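Local coordinates for uncharacterized protein (Mycobacterium smegmatis, PDB 4TMD), which is of unknown function, a DUF5642-family protein of the Mog1p/PsbP clan and probably a lipoprotein in its full-length form, at residues P63-N68 with V86-P91; C101-F106 with Q114-E119; G130-I135 with E147-V152. All coordinates share one frame; numbering follows the deposited sequence.

Contact 1 (P63-N68 with V86-P91); sequences PGLQGN and VETSEP
This is the open end of the antiparallel beta hairpin formed by strands 67-76 and 79-88, where strand 67-76 begins and strand 79-88 ends, beside the loops 63-66 and 89-91. Backbone hydrogen bonds do most of the joining. N68 and E87 form a hydrogen-bonded pair: N68 N reaches E87 O at 3.0 Å, nearly along the C=O axis, and E87 N returns to N68 O at 3.0 Å, this time in the carbonyl plane. One step outward, past the non-hydrogen-bonded pair G67 and T88, S89 N gives a third bond to Q66 O at 2.9 Å; it comes from 26° above the carbonyl plane and is somewhat bent at the hydrogen. A weak CA-H...O contact from T88 CA, 3.2 Å from Q66 O, adds to the N-H bond from the same strand.

Close backbone packing is centred on G67. G67 CA comes within 3.1 Å of E87 O; G67 has no CB to place in this tight gap, and its phi of 164° suits glycine. G67 also bonds through its backbone to I31, just beyond strand 22-30, and T88 to N157, just before strand 158-166.

Apolar contact falls to L65. Its two methyls divide the work: L65 CD1 touches T88 CG2 at 3.7 Å, and CD2 lies against E90, near its O and CG, while I31 and V92 also meet the side chain. T88 holds its hydroxyl with OG1 flanked by the backbone N and the carbonyl carbon (chi1 45°), and from there T88 OG1 donates a short 2.6 Å bond to E90 O.

Contact 2 (C101-F106 with Q114-E119); sequences CKRVKF and QVDVVE
R103 and Q114 both set CG anti to the backbone N (chi1 168° and 173°), while D116 has CG beside its own N (chi1 -70°), and these choices gather three polar ends on one face of the strand pair. The R103 chain then bends at chi3, laying the guanidinium alongside the D116 carboxylate so that the two groups point the same way. The salt bridge is side-on and two-pronged. R103 NE reaches D116 OD1 at 2.8 Å, with that oxygen in the guanidinium plane, and R103 NH2 reaches D116 OD2 at 3.1 Å; both oxygens are met from above the carboxylate plane. The extended Q114 chain brings NE2 to D116 OD2 at 2.7 Å, giving that oxygen a second donor. Q114 NE2 also sits over one face of the R103 guanidinium, 3.2 Å from R103 NE, two donors, not a hydrogen bond; the carboxylate they share probably offsets their repulsion. With this many donors around it, D116 would be expected to stay ionised.

Beneath these side chains V104 and V115 form a hydrogen-bonded pair, V115 N to V104 O being the shorter bond at 2.7 Å. V117 N bonds K102 O at 2.9 Å, in the carbonyl plane and on a lone pair. The V117 methyls lie across the aliphatic chain of K102, whose bent end carries NZ to D99. A water donates to both C101 O and V115 O, just before the chain enters strand 103-107.

The V104 and V115 side chains take the opposite face, where V104 meets C52, the disulfide partner of C101, and V115 meets R133. One face polar, the other buried, in antiparallel register, is the pattern of an amphipathic beta hairpin, here strands 103-107 and 111-118 near one edge of the sheet.

Contact 3 (G130-I135 with E147-V152); sequences GTHRII and ELYNYV
Strands 127-137 and 145-155 form an antiparallel beta hairpin in the middle part of the sheet, and here they run side by side with their axes 4.7 Å apart. Two hydrogen-bonded pairs, T131 with N150 and R133 with L148, supply four backbone bonds, the shortest being T131 N to N150 O at 2.8 Å.

The face carrying H132, Y149 and E147 holds the most specific contact. H132 has CG anti to the backbone N (chi1 180°), which lays its imidazole over the phenol ring of Y149 in an offset stack, centroids 4.0 Å apart and planes almost parallel at 6°. Y149 OH lies over one face of the imidazole, toward its rim, and I134 CG1 lies over the opposite face. At the edge, H132 NE2 donates to E147 OE1 at 2.6 Å; the bond is bent, 139° at the hydrogen, and the carboxylate oxygen is met from above its plane. The E147 chain is fully extended to get there. Farther along this face, the ring of Y151 packs beside G130, Y151 CD1 to G130 CA 3.7 Å; G130, with no CB, lets the ring come this close. T179, A182 and R183 of helix 179-194 touch Y151 as well.

On the other face R133 and L148 lie side by side, R133 CD against L148 CD1 at 3.7 Å, and the guanidinium passes on to A56 O. T131 OG1 rests against N150 CB, and N150 OD1 bonds T163 on the next strand.

Flanked by I134 and Y149 and tethered at NE2, the H132 ring is probably held in this rotation. A short bond to a carboxylate would tend to raise the histidine pKa, so a protonated, positively charged imidazole stacked on the tyrosine is plausible.

Overall arrangement
All three contacts are antiparallel pairings in one sheet, each between the strands of a hairpin, and they follow one another along the chain. Contacts 2 and 3 are direct neighbours, centres 9 Å apart: strand 111-118 lies against strand 127-137, where D116 O meets H132 N at 2.8 Å and Q114 O meets I134 N at 2.9 Å, both probable hydrogen bonds. D116, whose carboxylate takes the salt bridge, is thus probably tied through its backbone to H132. Contact 1 stands apart across strand 158-166, which separates its hairpin from that of contact 3; its centre is 23 Å from contact 3 and 26 Å from contact 2.

Contact 1 (P63-N68 with V86-P91)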
# COMPACT_ATOMS: atom_id res chain seq x y z
N PRO A 63 -4.56 13.18 10.17
CA PRO A 63 -5.66 13.98 9.61
C PRO A 63 -5.30 15.45 9.33
O PRO A 63 -6.08 16.13 8.68
CB PRO A 63 -6.74 13.88 10.69
CG PRO A 63 -6.03 13.46 11.94
CD PRO A 63 -4.88 12.63 11.50
N GLY A 64 -4.15 15.92 9.81
CA GLY A 64 -3.75 17.30 9.57
C GLY A 64 -2.90 17.56 8.33
O GLY A 64 -2.79 18.70 7.88
N LEU A 65 -2.29 16.51 7.79
CA LEU A 65 -1.41 16.63 6.62
C LEU A 65 -2.06 17.34 5.45
O LEU A 65 -3.21 17.09 5.10
CB LEU A 65 -0.97 15.24 6.14
CG LEU A 65 0.24 14.53 6.74
CD1 LEU A 65 0.48 13.27 5.95
CD2 LEU A 65 1.48 15.41 6.75
N GLN A 66 -1.30 18.23 4.82
CA GLN A 66 -1.72 18.77 3.55
C GLN A 66 -0.86 18.16 2.45
O GLN A 66 0.31 17.83 2.67
CB GLN A 66 -1.62 20.28 3.55
CG GLN A 66 -2.09 20.89 4.85
CD GLN A 66 -2.12 22.40 4.80
OE1 GLN A 66 -2.85 22.99 3.99
NE2 GLN A 66 -1.32 23.03 5.66
N GLY A 67 -1.45 17.99 1.28
CA GLY A 67 -0.71 17.43 0.16
C GLY A 67 -1.61 16.96 -0.97
O GLY A 67 -2.83 17.11 -0.93
N ASN A 68 -0.97 16.36 -1.97
CA ASN A 68 -1.65 15.90 -3.17
C ASN A 68 -1.30 14.43 -3.42
O ASN A 68 -0.29 13.93 -2.93
CB ASN A 68 -1.25 16.76 -4.36
CG ASN A 68 -1.68 18.22 -4.20
OD1 ASN A 68 -2.81 18.50 -3.82
ND2 ASN A 68 -0.76 19.14 -4.47
N VAL A 86 2.23 10.24 -3.37
CA VAL A 86 1.79 11.30 -2.47
C VAL A 86 2.92 12.29 -2.20
O VAL A 86 4.06 11.88 -2.01
CB VAL A 86 1.31 10.73 -1.12
CG1 VAL A 86 1.00 11.85 -0.12
CG2 VAL A 86 0.11 9.84 -1.32
N GLU A 87 2.60 13.58 -2.21
CA GLU A 87 3.54 14.61 -1.76
C GLU A 87 2.85 15.42 -0.67
O GLU A 87 1.75 15.90 -0.90
CB GLU A 87 3.98 15.52 -2.91
CG GLU A 87 5.05 16.52 -2.52
CD GLU A 87 5.43 17.47 -3.65
OE1 GLU A 87 6.08 18.50 -3.37
OE2 GLU A 87 5.08 17.20 -4.82
N THR A 88 3.48 15.55 0.50
CA THR A 88 2.90 16.27 1.63
C THR A 88 3.76 17.45 2.11
O THR A 88 4.93 17.55 1.79
CB THR A 88 2.66 15.33 2.82
OG1 THR A 88 3.82 14.52 3.01
CG2 THR A 88 1.48 14.44 2.55
N SER A 89 3.17 18.34 2.90
CA SER A 89 3.87 19.56 3.31
C SER A 89 4.95 19.25 4.34
O SER A 89 5.85 20.06 4.57
CB SER A 89 2.89 20.58 3.88
OG SER A 89 2.38 20.09 5.10
N GLU A 90 4.86 18.08 4.97
CA GLU A 90 5.98 17.54 5.74
C GLU A 90 5.99 16.02 5.60
O GLU A 90 5.00 15.44 5.16
CB GLU A 90 5.92 17.98 7.20
CG GLU A 90 4.67 17.65 7.95
CD GLU A 90 4.60 18.36 9.30
OE1 GLU A 90 5.67 18.59 9.91
OE2 GLU A 90 3.49 18.70 9.74
N PRO A 91 7.11 15.37 5.94
CA PRO A 91 7.16 13.92 5.74
C PRO A 91 6.16 13.17 6.61
O PRO A 91 5.94 13.55 7.75
CB PRO A 91 8.60 13.55 6.15
CG PRO A 91 9.35 14.82 6.12
CD PRO A 91 8.38 15.90 6.47

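Contact 2 (C101-F106 with Q114-E119)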
# COMPACT_ATOMS: atom_id res chain seq x y z
N CYS A 101 7.45 -7.00 16.18
CA CYS A 101 6.12 -6.79 15.62
C CYS A 101 6.04 -7.18 14.15
O CYS A 101 5.19 -6.68 13.42
CB CYS A 101 5.71 -5.34 15.81
SG CYS A 101 5.52 -4.90 17.55
N LYS A 102 6.88 -8.10 13.72
CA LYS A 102 6.81 -8.53 12.33
C LYS A 102 5.62 -9.45 12.07
O LYS A 102 5.28 -9.73 10.92
CB LYS A 102 8.13 -9.17 11.91
CG LYS A 102 9.18 -8.11 11.58
CD LYS A 102 10.34 -8.66 10.75
CE LYS A 102 11.14 -7.56 10.08
NZ LYS A 102 11.67 -6.60 11.07
N ARG A 103 4.96 -9.91 13.13
CA ARG A 103 3.65 -10.52 12.95
C ARG A 103 2.70 -10.05 14.04
O ARG A 103 2.99 -10.16 15.23
CB ARG A 103 3.74 -12.05 12.95
CG ARG A 103 2.36 -12.73 13.06
CD ARG A 103 2.44 -14.22 12.73
NE ARG A 103 2.80 -14.42 11.33
CZ ARG A 103 3.24 -15.57 10.83
NH1 ARG A 103 3.38 -16.63 11.62
NH2 ARG A 103 3.53 -15.65 9.54
N VAL A 104 1.56 -9.52 13.62
CA VAL A 104 0.49 -9.18 14.55
C VAL A 104 -0.82 -9.86 14.17
O VAL A 104 -1.29 -9.71 13.04
CB VAL A 104 0.24 -7.68 14.60
CG1 VAL A 104 -0.65 -7.35 15.79
CG2 VAL A 104 1.56 -6.92 14.68
N LYS A 105 -1.40 -10.58 15.12
CA LYS A 105 -2.72 -11.18 14.92
C LYS A 105 -3.76 -10.38 15.69
O LYS A 105 -3.44 -9.72 16.68
CB LYS A 105 -2.73 -12.63 15.38
CG LYS A 105 -1.74 -13.54 14.69
CD LYS A 105 -2.03 -14.97 15.10
CE LYS A 105 -0.91 -15.89 14.72
NZ LYS A 105 -1.22 -17.27 15.16
N PHE A 106 -5.01 -10.42 15.23
CA PHE A 106 -6.08 -9.78 15.98
C PHE A 106 -7.38 -10.58 15.85
O PHE A 106 -7.58 -11.30 14.88
CB PHE A 106 -6.29 -8.33 15.53
CG PHE A 106 -6.73 -8.19 14.10
CD1 PHE A 106 -8.09 -8.14 13.78
CD2 PHE A 106 -5.80 -8.08 13.08
CE1 PHE A 106 -8.50 -8.00 12.47
CE2 PHE A 106 -6.20 -7.94 11.76
CZ PHE A 106 -7.56 -7.90 11.46
N GLN A 114 -4.44 -10.98 10.49
CA GLN A 114 -3.02 -11.11 10.69
C GLN A 114 -2.32 -10.09 9.79
O GLN A 114 -2.72 -9.90 8.63
CB GLN A 114 -2.59 -12.54 10.37
CG GLN A 114 -1.09 -12.83 10.36
CD GLN A 114 -0.84 -14.29 9.99
OE1 GLN A 114 -1.65 -15.15 10.31
NE2 GLN A 114 0.26 -14.56 9.32
N VAL A 115 -1.31 -9.42 10.31
CA VAL A 115 -0.55 -8.46 9.50
C VAL A 115 0.93 -8.78 9.68
O VAL A 115 1.46 -8.68 10.79
CB VAL A 115 -0.86 -6.99 9.88
CG1 VAL A 115 0.02 -6.00 9.08
CG2 VAL A 115 -2.34 -6.67 9.65
N ASP A 116 1.57 -9.22 8.60
CA ASP A 116 2.98 -9.64 8.58
C ASP A 116 3.85 -8.67 7.81
O ASP A 116 3.46 -8.22 6.75
CB ASP A 116 3.14 -11.00 7.91
CG ASP A 116 2.57 -12.15 8.72
OD1 ASP A 116 2.43 -11.99 9.94
OD2 ASP A 116 2.27 -13.21 8.14
N VAL A 117 5.06 -8.40 8.31
CA VAL A 117 6.05 -7.71 7.50
C VAL A 117 6.60 -8.69 6.48
O VAL A 117 6.90 -9.82 6.81
CB VAL A 117 7.19 -7.14 8.37
CG1 VAL A 117 8.25 -6.45 7.50
CG2 VAL A 117 6.63 -6.18 9.40
N VAL A 118 6.72 -8.26 5.23
CA VAL A 118 7.28 -9.11 4.20
C VAL A 118 8.40 -8.34 3.49
O VAL A 118 8.55 -7.13 3.67
CB VAL A 118 6.21 -9.57 3.17
CG1 VAL A 118 5.17 -10.50 3.80
CG2 VAL A 118 5.54 -8.37 2.54
N GLU A 119 9.17 -9.06 2.69
CA GLU A 119 10.26 -8.47 1.92
C GLU A 119 9.80 -7.29 1.06
O GLU A 119 8.79 -7.38 0.37
CB GLU A 119 10.88 -9.57 1.05
CG GLU A 119 11.96 -9.15 0.08
CD GLU A 119 12.43 -10.31 -0.80
OE1 GLU A 119 11.62 -10.84 -1.60
OE2 GLU A 119 13.61 -10.70 -0.67
O HOH W 1 3.32 -6.31 11.41

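Contact 3 (G130-I135 with E147-V152)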
# COMPACT_ATOMS: atom_id res chain seq x y z
N GLY A 130 7.31 -3.49 3.54
CA GLY A 130 6.30 -4.30 2.86
C GLY A 130 5.45 -5.00 3.90
O GLY A 130 5.99 -5.42 4.92
N THR A 131 4.13 -5.08 3.71
CA THR A 131 3.34 -5.92 4.61
C THR A 131 2.32 -6.76 3.86
O THR A 131 1.99 -6.49 2.70
CB THR A 131 2.57 -5.12 5.72
OG1 THR A 131 1.70 -4.15 5.12
CG2 THR A 131 3.53 -4.42 6.68
N HIS A 132 1.86 -7.79 4.55
CA HIS A 132 0.86 -8.71 4.05
C HIS A 132 -0.28 -8.71 5.06
O HIS A 132 -0.09 -9.10 6.22
CB HIS A 132 1.46 -10.10 3.87
CG HIS A 132 0.51 -11.12 3.36
ND1 HIS A 132 0.72 -12.48 3.53
CD2 HIS A 132 -0.64 -11.01 2.64
CE1 HIS A 132 -0.26 -13.15 2.96
NE2 HIS A 132 -1.10 -12.29 2.41
N ARG A 133 -1.43 -8.23 4.65
CA ARG A 133 -2.61 -8.22 5.49
C ARG A 133 -3.56 -9.35 5.08
O ARG A 133 -3.94 -9.46 3.91
CB ARG A 133 -3.32 -6.87 5.40
CG ARG A 133 -2.41 -5.66 5.65
CD ARG A 133 -3.14 -4.30 5.51
NE ARG A 133 -4.19 -4.14 6.52
CZ ARG A 133 -3.97 -3.73 7.77
NH1 ARG A 133 -2.74 -3.41 8.17
NH2 ARG A 133 -4.98 -3.62 8.61
N ILE A 134 -3.94 -10.19 6.04
CA ILE A 134 -4.93 -11.24 5.79
C ILE A 134 -6.09 -11.05 6.75
O ILE A 134 -5.94 -11.34 7.94
CB ILE A 134 -4.35 -12.64 5.97
CG1 ILE A 134 -3.07 -12.79 5.15
CG2 ILE A 134 -5.35 -13.70 5.54
CD1 ILE A 134 -1.95 -13.44 5.93
N ILE A 135 -7.22 -10.57 6.25
CA ILE A 135 -8.33 -10.20 7.14
C ILE A 135 -9.62 -10.95 6.86
O ILE A 135 -10.09 -10.99 5.73
CB ILE A 135 -8.66 -8.70 7.06
CG1 ILE A 135 -7.40 -7.84 7.02
CG2 ILE A 135 -9.57 -8.30 8.22
CD1 ILE A 135 -6.51 -8.02 8.22
N GLU A 147 -7.49 -10.33 1.41
CA GLU A 147 -6.04 -10.35 1.48
C GLU A 147 -5.40 -9.25 0.63
O GLU A 147 -5.90 -8.95 -0.45
CB GLU A 147 -5.54 -11.73 1.03
CG GLU A 147 -4.06 -11.91 0.97
CD GLU A 147 -3.67 -13.33 0.63
OE1 GLU A 147 -2.48 -13.67 0.70
OE2 GLU A 147 -4.57 -14.13 0.29
N LEU A 148 -4.32 -8.64 1.12
CA LEU A 148 -3.54 -7.72 0.29
C LEU A 148 -2.08 -7.62 0.70
O LEU A 148 -1.70 -7.98 1.82
CB LEU A 148 -4.18 -6.32 0.29
CG LEU A 148 -4.27 -5.44 1.54
CD1 LEU A 148 -2.95 -4.74 1.83
CD2 LEU A 148 -5.38 -4.41 1.41
N TYR A 149 -1.27 -7.14 -0.24
CA TYR A 149 0.10 -6.76 0.01
C TYR A 149 0.23 -5.25 -0.16
O TYR A 149 -0.40 -4.67 -1.05
CB TYR A 149 1.05 -7.51 -0.91
CG TYR A 149 1.17 -8.97 -0.60
CD1 TYR A 149 2.25 -9.45 0.14
CD2 TYR A 149 0.21 -9.89 -1.04
CE1 TYR A 149 2.37 -10.79 0.42
CE2 TYR A 149 0.34 -11.25 -0.75
CZ TYR A 149 1.42 -11.69 -0.02
OH TYR A 149 1.57 -13.03 0.27
N ASN A 150 1.01 -4.64 0.72
CA ASN A 150 1.26 -3.20 0.74
C ASN A 150 2.75 -2.97 0.67
O ASN A 150 3.49 -3.56 1.45
CB ASN A 150 0.74 -2.56 2.03
CG ASN A 150 -0.59 -1.90 1.87
OD1 ASN A 150 -0.87 -1.27 0.86
ND2 ASN A 150 -1.43 -2.03 2.89
N TYR A 151 3.20 -2.09 -0.21
CA TYR A 151 4.62 -1.73 -0.23
C TYR A 151 4.68 -0.22 -0.20
O TYR A 151 4.02 0.45 -0.98
CB TYR A 151 5.35 -2.30 -1.44
CG TYR A 151 5.26 -3.81 -1.47
CD1 TYR A 151 6.22 -4.59 -0.85
CD2 TYR A 151 4.19 -4.45 -2.09
CE1 TYR A 151 6.13 -5.97 -0.84
CE2 TYR A 151 4.09 -5.84 -2.10
CZ TYR A 151 5.07 -6.59 -1.48
OH TYR A 151 4.98 -7.97 -1.47
N VAL A 152 5.47 0.29 0.72
CA VAL A 152 5.56 1.71 0.96
C VAL A 152 6.99 2.18 0.76
O VAL A 152 7.91 1.57 1.31
CB VAL A 152 5.12 2.04 2.40
CG1 VAL A 152 5.41 3.52 2.73
CG2 VAL A 152 3.66 1.71 2.59
O HOH W 2 3.75 -1.84 3.91